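PDB 5XFM: alpha-glucosidase from Bacteroides thetaiotaomicron, which probably hydrolyses beta-L-arabinopyranosides and alpha-galactosides as a bifunctional, calcium-binding glycoside hydrolase of family 97. Local coordinates for residues Asp23-Leu28 with Ser43-Thr48; Arg147-Thr152 with Phe199-Asp204; Glu175-Asp180 with Ala471-Leu476. The protein carries 1 engineered substitution. All blocks are in the same frame, centred on the assembly; numbering follows the deposited sequence.

Interaction 1 (Asp23-Leu28 with Ser43-Thr48); sequences DEKLQL and SYNGKT
L26 and Q27 pair with Y44 and S43 at the open end of the antiparallel hairpin of strands 26-31 and 39-44, where strand 26-31 begins and 39-44 ends, in the N-terminal beta domain of this family 97 hydrolase. A type I' turn from Y44 to K47 then sends the chain on into strand 47-59.

Backbone hydrogen bonds set the register. Q27 and S43 form a hydrogen-bonded pair that exchanges two nearly straight bonds, Q27 N to S43 O and S43 N to Q27 O, both 2.9 Å. L26 and Y44 are the next, non-hydrogen-bonded pair. Beyond them N45 N donates to K25 O at 3.0 Å, a more bent bond at 147°, just before strand 26-31 begins.

Apolar contact gathers on the Y44 ring. Its CG stands anti to the backbone N (chi1 -168°), and K25 CB lies over one face, offset toward the rim, in a CH-pi contact 4.2 Å from the ring centroid. L26 crosses the tyrosine at about a right angle, bringing CB against CD2. V265 of strand 256-266 touches both L26 and Y44, so this side of the hairpin packs into the neighbouring sheet.

K25 and N45 run side by side in the same direction, the lysine methylenes packed alongside the amide oxygen, with K25 CG 3.4 Å from N45 OD1.

Two waters finish the contact. One donates to D23 OD2 and accepts from Y44 OH, tying the tyrosine tip to the Asx turn in which D23 OD1 receives K25 N. The other ties the lead-in to strand 26-31 to the Y44-K47 turn: it donates to K25 O at 2.8 Å, hydrogen-bonds with S43 OG at 2.7 Å, and accepts from G46 N at 2.9 Å.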
loop_
_atom_site.group_PDB
_atom_site.type_symbol
_atom_site.label_atom_id
_atom_site.label_comp_id
_atom_site.label_asym_id
_atom_site.label_seq_id
_atom_site.Cartn_x
_atom_site.Cartn_y
_atom_site.Cartn_z
ATOM N N ASP A 23 -19.133 -19.140 1.079
ATOM C CA ASP A 23 -19.919 -19.548 -0.081
ATOM C C ASP A 23 -19.323 -20.784 -0.748
ATOM O O ASP A 23 -19.807 -21.231 -1.784
ATOM C CB ASP A 23 -20.044 -18.396 -1.090
ATOM C CG ASP A 23 -18.710 -17.988 -1.711
ATOM O OD1 ASP A 23 -17.687 -18.688 -1.533
ATOM O OD2 ASP A 23 -18.686 -16.946 -2.400
ATOM N N GLU A 24 -18.265 -21.309 -0.135
ATOM C CA GLU A 24 -17.630 -22.572 -0.520
ATOM C C GLU A 24 -16.931 -22.577 -1.883
ATOM O O GLU A 24 -16.456 -23.623 -2.325
ATOM C CB GLU A 24 -18.668 -23.699 -0.484
ATOM C CG GLU A 24 -19.226 -23.975 0.900
ATOM C CD GLU A 24 -20.214 -25.122 0.911
ATOM O OE1 GLU A 24 -19.948 -26.143 0.240
ATOM O OE2 GLU A 24 -21.245 -25.011 1.610
ATOM N N LYS A 25 -16.806 -21.417 -2.522
ATOM C CA LYS A 25 -16.095 -21.340 -3.804
ATOM C C LYS A 25 -14.597 -21.493 -3.600
ATOM O O LYS A 25 -13.914 -22.162 -4.374
ATOM C CB LYS A 25 -16.381 -20.017 -4.520
ATOM C CG LYS A 25 -17.819 -19.845 -4.964
ATOM C CD LYS A 25 -17.988 -18.622 -5.852
ATOM C CE LYS A 25 -19.412 -18.091 -5.773
ATOM N NZ LYS A 25 -19.644 -16.925 -6.669
ATOM N N LEU A 26 -14.093 -20.860 -2.553
ATOM C CA LEU A 26 -12.686 -20.933 -2.222
ATOM C C LEU A 26 -12.467 -22.122 -1.292
ATOM O O LEU A 26 -13.133 -22.240 -0.261
ATOM C CB LEU A 26 -12.228 -19.619 -1.580
ATOM C CG LEU A 26 -10.753 -19.204 -1.534
ATOM C CD1 LEU A 26 -10.624 -17.915 -0.734
ATOM C CD2 LEU A 26 -9.825 -20.276 -0.981
ATOM N N GLN A 27 -11.557 -23.015 -1.665
ATOM C CA GLN A 27 -11.253 -24.171 -0.828
ATOM C C GLN A 27 -9.751 -24.322 -0.605
ATOM O O GLN A 27 -8.954 -24.163 -1.524
ATOM C CB GLN A 27 -11.843 -25.451 -1.434
ATOM C CG GLN A 27 -13.363 -25.404 -1.560
ATOM C CD GLN A 27 -13.972 -26.721 -2.002
ATOM O OE1 GLN A 27 -13.333 -27.773 -1.926
ATOM N NE2 GLN A 27 -15.226 -26.673 -2.443
ATOM N N LEU A 28 -9.376 -24.604 0.637
ATOM C CA LEU A 28 -7.981 -24.803 1.007
ATOM C C LEU A 28 -7.816 -26.194 1.610
ATOM O O LEU A 28 -8.557 -26.573 2.515
ATOM C CB LEU A 28 -7.530 -23.723 2.002
ATOM C CG LEU A 28 -6.072 -23.764 2.474
ATOM C CD1 LEU A 28 -5.548 -22.358 2.637
ATOM C CD2 LEU A 28 -5.900 -24.532 3.775
ATOM N N SER A 43 -7.932 -23.970 -4.203
ATOM C CA SER A 43 -8.769 -24.008 -5.391
ATOM C C SER A 43 -9.874 -22.959 -5.321
ATOM O O SER A 43 -10.293 -22.563 -4.230
ATOM C CB SER A 43 -9.363 -25.408 -5.564
ATOM O OG SER A 43 -10.540 -25.561 -4.788
ATOM N N TYR A 44 -10.336 -22.507 -6.482
ATOM C CA TYR A 44 -11.463 -21.583 -6.561
ATOM C C TYR A 44 -12.390 -22.011 -7.686
ATOM O O TYR A 44 -11.950 -22.148 -8.826
ATOM C CB TYR A 44 -10.990 -20.143 -6.786
ATOM C CG TYR A 44 -12.096 -19.133 -6.579
ATOM C CD1 TYR A 44 -12.925 -18.751 -7.627
ATOM C CD2 TYR A 44 -12.330 -18.584 -5.324
ATOM C CE1 TYR A 44 -13.948 -17.838 -7.432
ATOM C CE2 TYR A 44 -13.343 -17.677 -5.122
ATOM C CZ TYR A 44 -14.150 -17.305 -6.174
ATOM O OH TYR A 44 -15.163 -16.396 -5.955
ATOM N N ASN A 45 -13.673 -22.185 -7.365
ATOM C CA ASN A 45 -14.645 -22.802 -8.276
ATOM C C ASN A 45 -14.145 -24.077 -8.953
ATOM O O ASN A 45 -14.444 -24.325 -10.120
ATOM C CB ASN A 45 -15.086 -21.803 -9.351
ATOM C CG ASN A 45 -16.160 -20.858 -8.861
ATOM O OD1 ASN A 45 -16.884 -21.160 -7.911
ATOM N ND2 ASN A 45 -16.273 -19.704 -9.506
ATOM N N GLY A 46 -13.397 -24.888 -8.212
ATOM C CA GLY A 46 -12.945 -26.176 -8.709
ATOM C C GLY A 46 -11.674 -26.118 -9.535
ATOM O O GLY A 46 -11.119 -27.150 -9.914
ATOM N N LYS A 47 -11.192 -24.909 -9.798
ATOM C CA LYS A 47 -9.936 -24.747 -10.510
ATOM C C LYS A 47 -8.787 -24.560 -9.539
ATOM O O LYS A 47 -8.910 -23.839 -8.550
ATOM C CB LYS A 47 -10.000 -23.569 -11.486
ATOM C CG LYS A 47 -11.106 -23.669 -12.530
ATOM C CD LYS A 47 -10.926 -24.910 -13.404
ATOM C CE LYS A 47 -9.485 -25.077 -13.885
ATOM N NZ LYS A 47 -9.353 -26.119 -14.945
ATOM N N THR A 48 -7.683 -25.252 -9.808
ATOM C CA THR A 48 -6.475 -25.117 -9.010
ATOM C C THR A 48 -5.910 -23.708 -9.170
ATOM O O THR A 48 -5.632 -23.260 -10.288
ATOM C CB THR A 48 -5.398 -26.152 -9.422
ATOM O OG1 THR A 48 -5.956 -27.472 -9.406
ATOM C CG2 THR A 48 -4.204 -26.097 -8.474
HETATM O O HOH W 1 -16.271 -16.486 -3.587
HETATM O O HOH W 2 -13.025 -24.632 -5.386
#

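Interaction 2 (Arg147-Thr152 with Phe199-Asp204); sequences RFPEQT and FRIGND
A face-to-face aromatic stack, F148 on F199, heads this largely apolar contact between the loop joining strands 136-147 and 153-156 and the end of strand 197-200, in the N-terminal beta domain. The ring centroids are 3.9 Å apart with planes at 19°: F148 CZ lies over the centre of the F199 face, and F199 CD2 over that of F148. Y232 meets F199 edge-to-face.

I201 continues the apolar patch, with CD1 3.9 Å from F148 CD1 and CG2 3.7 Å from P149 CG. T152 lies alongside I201; its CG2, anti to the backbone N, packs on F199 CB (3.8 Å), at the edge of the ring and near its plane, while OG1 turns back to donate to P149 O at 2.6 Å. That carbonyl also takes T152 N, closing a type I turn.

At the exposed end Q151 CG rests 3.7 Å from G202 CA, in a type II' turn where a CB would collide with the glutamine. A water donates to both Q151 O and R200 O, while the R200 guanidinium finds its salt-bridge partner in D180. No direct hydrogen bond spans the segments, which implies that ring stacking and aliphatic packing hold them together.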
loop_
_atom_site.group_PDB
_atom_site.type_symbol
_atom_site.label_atom_id
_atom_site.label_comp_id
_atom_site.label_asym_id
_atom_site.label_seq_id
_atom_site.Cartn_x
_atom_site.Cartn_y
_atom_site.Cartn_z
ATOM N N ARG A 147 3.083 -22.057 -4.551
ATOM C CA ARG A 147 3.349 -22.739 -5.809
ATOM C C ARG A 147 2.168 -22.554 -6.757
ATOM O O ARG A 147 1.019 -22.677 -6.348
ATOM C CB ARG A 147 3.621 -24.223 -5.569
ATOM C CG ARG A 147 4.104 -24.955 -6.797
ATOM C CD ARG A 147 4.303 -26.446 -6.557
ATOM N NE ARG A 147 5.177 -26.768 -5.428
ATOM C CZ ARG A 147 6.468 -27.072 -5.558
ATOM N NH1 ARG A 147 7.028 -27.045 -6.757
ATOM N NH2 ARG A 147 7.209 -27.377 -4.499
ATOM N N PHE A 148 2.447 -22.216 -8.010
ATOM C CA PHE A 148 1.382 -21.875 -8.955
ATOM C C PHE A 148 1.255 -22.846 -10.122
ATOM O O PHE A 148 2.216 -23.531 -10.468
ATOM C CB PHE A 148 1.591 -20.455 -9.489
ATOM C CG PHE A 148 1.494 -19.403 -8.431
ATOM C CD1 PHE A 148 0.266 -18.858 -8.088
ATOM C CD2 PHE A 148 2.626 -18.964 -7.769
ATOM C CE1 PHE A 148 0.174 -17.885 -7.106
ATOM C CE2 PHE A 148 2.538 -17.996 -6.788
ATOM C CZ PHE A 148 1.310 -17.459 -6.457
ATOM N N PRO A 149 0.054 -22.918 -10.723
ATOM C CA PRO A 149 -0.090 -23.712 -11.948
ATOM C C PRO A 149 0.853 -23.234 -13.041
ATOM O O PRO A 149 1.133 -22.043 -13.159
ATOM C CB PRO A 149 -1.548 -23.490 -12.346
ATOM C CG PRO A 149 -2.234 -23.153 -11.076
ATOM C CD PRO A 149 -1.237 -22.383 -10.257
ATOM N N GLU A 150 1.313 -24.191 -13.834
ATOM C CA GLU A 150 2.291 -24.003 -14.903
ATOM C C GLU A 150 2.060 -22.766 -15.779
ATOM O O GLU A 150 3.006 -22.074 -16.147
ATOM C CB GLU A 150 2.323 -25.275 -15.743
ATOM C CG GLU A 150 3.338 -26.265 -15.193
ATOM C CD GLU A 150 3.387 -27.566 -15.960
ATOM O OE1 GLU A 150 3.088 -27.562 -17.173
ATOM O OE2 GLU A 150 3.700 -28.605 -15.335
ATOM N N GLN A 151 0.806 -22.505 -16.131
ATOM C CA GLN A 151 0.500 -21.463 -17.107
ATOM C C GLN A 151 0.431 -20.073 -16.468
ATOM O O GLN A 151 0.031 -19.104 -17.114
ATOM C CB GLN A 151 -0.824 -21.762 -17.817
ATOM C CG GLN A 151 -2.068 -21.574 -16.958
ATOM C CD GLN A 151 -2.352 -22.735 -16.013
ATOM O OE1 GLN A 151 -1.479 -23.558 -15.728
ATOM N NE2 GLN A 151 -3.581 -22.794 -15.511
ATOM N N THR A 152 0.811 -19.979 -15.198
ATOM C CA THR A 152 0.662 -18.737 -14.442
ATOM C C THR A 152 1.632 -17.648 -14.893
ATOM O O THR A 152 2.829 -17.904 -15.023
ATOM C CB THR A 152 0.879 -18.968 -12.935
ATOM O OG1 THR A 152 -0.079 -19.915 -12.446
ATOM C CG2 THR A 152 0.758 -17.657 -12.174
ATOM N N PHE A 199 -0.605 -12.516 -9.499
ATOM C CA PHE A 199 -0.452 -13.638 -10.407
ATOM C C PHE A 199 -1.733 -13.862 -11.190
ATOM O O PHE A 199 -2.828 -13.816 -10.635
ATOM C CB PHE A 199 -0.082 -14.908 -9.651
ATOM C CG PHE A 199 1.234 -14.835 -8.931
ATOM C CD1 PHE A 199 1.317 -14.278 -7.666
ATOM C CD2 PHE A 199 2.379 -15.362 -9.502
ATOM C CE1 PHE A 199 2.526 -14.227 -6.993
ATOM C CE2 PHE A 199 3.588 -15.317 -8.833
ATOM C CZ PHE A 199 3.661 -14.746 -7.577
ATOM N N ARG A 200 -1.585 -14.062 -12.495
ATOM C CA ARG A 200 -2.700 -14.449 -13.338
ATOM C C ARG A 200 -2.631 -15.945 -13.612
ATOM O O ARG A 200 -1.640 -16.445 -14.158
ATOM C CB ARG A 200 -2.704 -13.657 -14.644
ATOM C CG ARG A 200 -3.807 -14.075 -15.609
ATOM C CD ARG A 200 -3.957 -13.088 -16.758
ATOM N NE ARG A 200 -2.872 -13.165 -17.726
ATOM C CZ ARG A 200 -2.810 -14.060 -18.706
ATOM N NH1 ARG A 200 -3.773 -14.969 -18.832
ATOM N NH2 ARG A 200 -1.783 -14.051 -19.552
ATOM N N ILE A 201 -3.681 -16.651 -13.198
ATOM C CA ILE A 201 -3.731 -18.106 -13.296
ATOM C C ILE A 201 -4.334 -18.534 -14.639
ATOM O O ILE A 201 -5.397 -19.155 -14.690
ATOM C CB ILE A 201 -4.544 -18.707 -12.133
ATOM C CG1 ILE A 201 -4.196 -17.991 -10.817
ATOM C CG2 ILE A 201 -4.282 -20.203 -12.006
ATOM C CD1 ILE A 201 -2.745 -18.154 -10.390
ATOM N N GLY A 202 -3.647 -18.189 -15.724
ATOM C CA GLY A 202 -4.133 -18.488 -17.055
ATOM C C GLY A 202 -5.473 -17.825 -17.286
ATOM O O GLY A 202 -5.586 -16.599 -17.267
ATOM N N ASN A 203 -6.496 -18.646 -17.489
ATOM C CA ASN A 203 -7.851 -18.143 -17.667
ATOM C C ASN A 203 -8.724 -18.403 -16.439
ATOM O O ASN A 203 -9.915 -18.104 -16.445
ATOM C CB ASN A 203 -8.481 -18.752 -18.918
ATOM C CG ASN A 203 -7.671 -18.458 -20.171
ATOM O OD1 ASN A 203 -7.225 -19.373 -20.863
ATOM N ND2 ASN A 203 -7.439 -17.176 -20.441
ATOM N N ASP A 204 -8.133 -18.992 -15.401
ATOM C CA ASP A 204 -8.893 -19.346 -14.206
ATOM C C ASP A 204 -8.862 -18.280 -13.108
ATOM O O ASP A 204 -9.161 -18.579 -11.955
ATOM C CB ASP A 204 -8.385 -20.668 -13.635
ATOM C CG ASP A 204 -8.316 -21.761 -14.678
ATOM O OD1 ASP A 204 -9.227 -21.814 -15.527
ATOM O OD2 ASP A 204 -7.365 -22.571 -14.639
HETATM O O HOH W 3 -1.143 -16.591 -17.384
#

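Interaction 3 (Glu175-Asp180 with Ala471-Leu476); sequences EEYKAD and AFNTCL
F472 of helix 470-474, in the family 97 catalytic domain, and L476 just after that helix point toward Y177 and A179, in the segment leading into strand 178-182. L476 CD1 makes the closest approach, 3.7 Å from Y177 CB and 3.8 Å from Y177 CG. The two side chains slide past each other in opposite directions, and the methyl meets the tyrosine at the root of its ring. The N473 side chain lies near the same ring.

Strand 178-182 is an outermost strand of the nine-stranded antiparallel sheet in the N-terminal domain, so the contact joins that sheet's edge to the catalytic domain, whose parallel strands and helices belong to the TIM-barrel clan. Just upstream, E174 is a ligand of the calcium ion together with E452 and E458 from the catalytic domain, a second tie between the same two parts of the chain. E176 also reaches across, hydrogen-bonding to H465.

F472, with CG anti to the backbone N (chi1 173°), presents its ring edge to A179: the CB methyl sits in the ring plane, 3.9 Å from F472 CE1 and 4.0 Å from F472 CZ. Y177 O is also near this plane, 4.2 Å from F472 CE2. L476 CD1 covers one face of the same phenyl ring, toward its rim, and is thereby wedged between F472 and Y177.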
loop_
_atom_site.group_PDB
_atom_site.type_symbol
_atom_site.label_atom_id
_atom_site.label_comp_id
_atom_site.label_asym_id
_atom_site.label_seq_id
_atom_site.Cartn_x
_atom_site.Cartn_y
_atom_site.Cartn_z
ATOM N N GLU A 175 10.607 0.153 -7.079
ATOM C CA GLU A 175 11.051 -0.540 -8.283
ATOM C C GLU A 175 9.923 -0.708 -9.295
ATOM O O GLU A 175 8.752 -0.469 -8.993
ATOM C CB GLU A 175 11.650 -1.901 -7.919
ATOM C CG GLU A 175 12.752 -1.815 -6.863
ATOM C CD GLU A 175 13.990 -1.068 -7.331
ATOM O OE1 GLU A 175 14.328 -1.141 -8.533
ATOM O OE2 GLU A 175 14.623 -0.391 -6.488
ATOM N N GLU A 176 10.285 -1.112 -10.506
ATOM C CA GLU A 176 9.334 -1.160 -11.605
ATOM C C GLU A 176 8.763 -2.553 -11.795
ATOM O O GLU A 176 9.387 -3.542 -11.412
ATOM C CB GLU A 176 9.995 -0.698 -12.900
ATOM C CG GLU A 176 10.367 0.762 -12.911
ATOM C CD GLU A 176 11.085 1.157 -14.178
ATOM O OE1 GLU A 176 10.401 1.529 -15.157
ATOM O OE2 GLU A 176 12.328 1.081 -14.201
ATOM N N TYR A 177 7.582 -2.613 -12.410
ATOM C CA TYR A 177 6.879 -3.867 -12.675
ATOM C C TYR A 177 7.092 -4.391 -14.090
ATOM O O TYR A 177 7.469 -3.643 -14.986
ATOM C CB TYR A 177 5.373 -3.699 -12.455
ATOM C CG TYR A 177 4.946 -3.441 -11.034
ATOM C CD1 TYR A 177 4.996 -2.156 -10.497
ATOM C CD2 TYR A 177 4.457 -4.474 -10.239
ATOM C CE1 TYR A 177 4.594 -1.904 -9.204
ATOM C CE2 TYR A 177 4.047 -4.235 -8.937
ATOM C CZ TYR A 177 4.118 -2.947 -8.426
ATOM O OH TYR A 177 3.715 -2.694 -7.142
ATOM N N LYS A 178 6.859 -5.691 -14.261
ATOM C CA LYS A 178 6.676 -6.305 -15.571
ATOM C C LYS A 178 5.303 -6.972 -15.625
ATOM O O LYS A 178 4.941 -7.740 -14.729
ATOM C CB LYS A 178 7.766 -7.336 -15.870
ATOM C CG LYS A 178 9.175 -6.786 -15.927
ATOM C CD LYS A 178 10.128 -7.820 -16.517
ATOM C CE LYS A 178 10.363 -8.984 -15.553
ATOM N NZ LYS A 178 11.221 -10.065 -16.120
ATOM N N ALA A 179 4.523 -6.657 -16.653
ATOM C CA ALA A 179 3.169 -7.185 -16.738
ATOM C C ALA A 179 3.151 -8.506 -17.491
ATOM O O ALA A 179 3.796 -8.643 -18.525
ATOM C CB ALA A 179 2.239 -6.178 -17.409
ATOM N N ASP A 180 2.403 -9.471 -16.964
ATOM C CA ASP A 180 2.272 -10.787 -17.578
ATOM C C ASP A 180 3.616 -11.412 -17.940
ATOM O O ASP A 180 3.784 -11.976 -19.019
ATOM C CB ASP A 180 1.366 -10.694 -18.808
ATOM C CG ASP A 180 -0.092 -10.928 -18.462
ATOM O OD1 ASP A 180 -0.393 -11.981 -17.856
ATOM O OD2 ASP A 180 -0.932 -10.048 -18.749
ATOM N N ALA A 471 0.825 6.095 -17.140
ATOM C CA ALA A 471 -0.474 5.455 -17.313
ATOM C C ALA A 471 -0.423 3.972 -16.945
ATOM O O ALA A 471 -1.300 3.470 -16.256
ATOM C CB ALA A 471 -0.964 5.639 -18.741
ATOM N N PHE A 472 0.631 3.295 -17.382
ATOM C CA PHE A 472 0.863 1.883 -17.082
ATOM C C PHE A 472 0.838 1.599 -15.563
ATOM O O PHE A 472 0.076 0.738 -15.080
ATOM C CB PHE A 472 2.198 1.470 -17.725
ATOM C CG PHE A 472 2.664 0.085 -17.376
ATOM C CD1 PHE A 472 2.005 -1.028 -17.869
ATOM C CD2 PHE A 472 3.806 -0.099 -16.610
ATOM C CE1 PHE A 472 2.450 -2.302 -17.567
ATOM C CE2 PHE A 472 4.259 -1.367 -16.308
ATOM C CZ PHE A 472 3.580 -2.472 -16.784
ATOM N N ASN A 473 1.651 2.339 -14.811
ATOM C CA ASN A 473 1.732 2.163 -13.362
ATOM C C ASN A 473 0.434 2.553 -12.652
ATOM O O ASN A 473 0.005 1.881 -11.693
ATOM C CB ASN A 473 2.907 2.968 -12.800
ATOM C CG ASN A 473 4.254 2.416 -13.242
ATOM O OD1 ASN A 473 5.081 3.133 -13.819
ATOM N ND2 ASN A 473 4.479 1.133 -12.974
ATOM N N THR A 474 -0.203 3.621 -13.133
ATOM C CA THR A 474 -1.529 4.010 -12.641
ATOM C C THR A 474 -2.539 2.877 -12.851
ATOM O O THR A 474 -3.437 2.671 -12.038
ATOM C CB THR A 474 -2.032 5.294 -13.326
ATOM O OG1 THR A 474 -1.098 6.353 -13.094
ATOM C CG2 THR A 474 -3.389 5.713 -12.777
ATOM N N CYS A 475 -2.384 2.137 -13.942
ATOM C CA CYS A 475 -3.270 1.017 -14.230
ATOM C C CYS A 475 -2.786 -0.245 -13.540
ATOM O O CYS A 475 -3.383 -1.310 -13.695
ATOM C CB CYS A 475 -3.381 0.771 -15.739
ATOM S SG CYS A 475 -4.391 1.978 -16.614
ATOM N N LEU A 476 -1.690 -0.139 -12.797
ATOM C CA LEU A 476 -1.297 -1.261 -11.951
ATOM C C LEU A 476 -1.756 -1.094 -10.496
ATOM O O LEU A 476 -2.306 -2.032 -9.904
ATOM C CB LEU A 476 0.222 -1.460 -11.997
ATOM C CG LEU A 476 0.777 -1.994 -13.315
ATOM C CD1 LEU A 476 2.282 -1.903 -13.321
ATOM C CD2 LEU A 476 0.327 -3.428 -13.567
#

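How the interactions relate
Interactions 1 and 2 lie in the N-terminal domain with centres 14 Å apart, and they touch: K47 CE meets D204 OD2 at 3.4 Å, and T48 O packs against P149 and I201. Interaction 1 closes before the others open, whereas interactions 2 and 3 interleave along the chain. Their centres are 19 Å apart, joined by a salt bridge of 2.8 Å from R200 NE to D180 OD1. Strands 178-182 and 197-200 belong to one antiparallel sheet, with 153-156 between them. Interaction 3, about 15 Å from interaction 1 at the nearest atoms, carries this series of contacts from the beta domain to the catalytic domain.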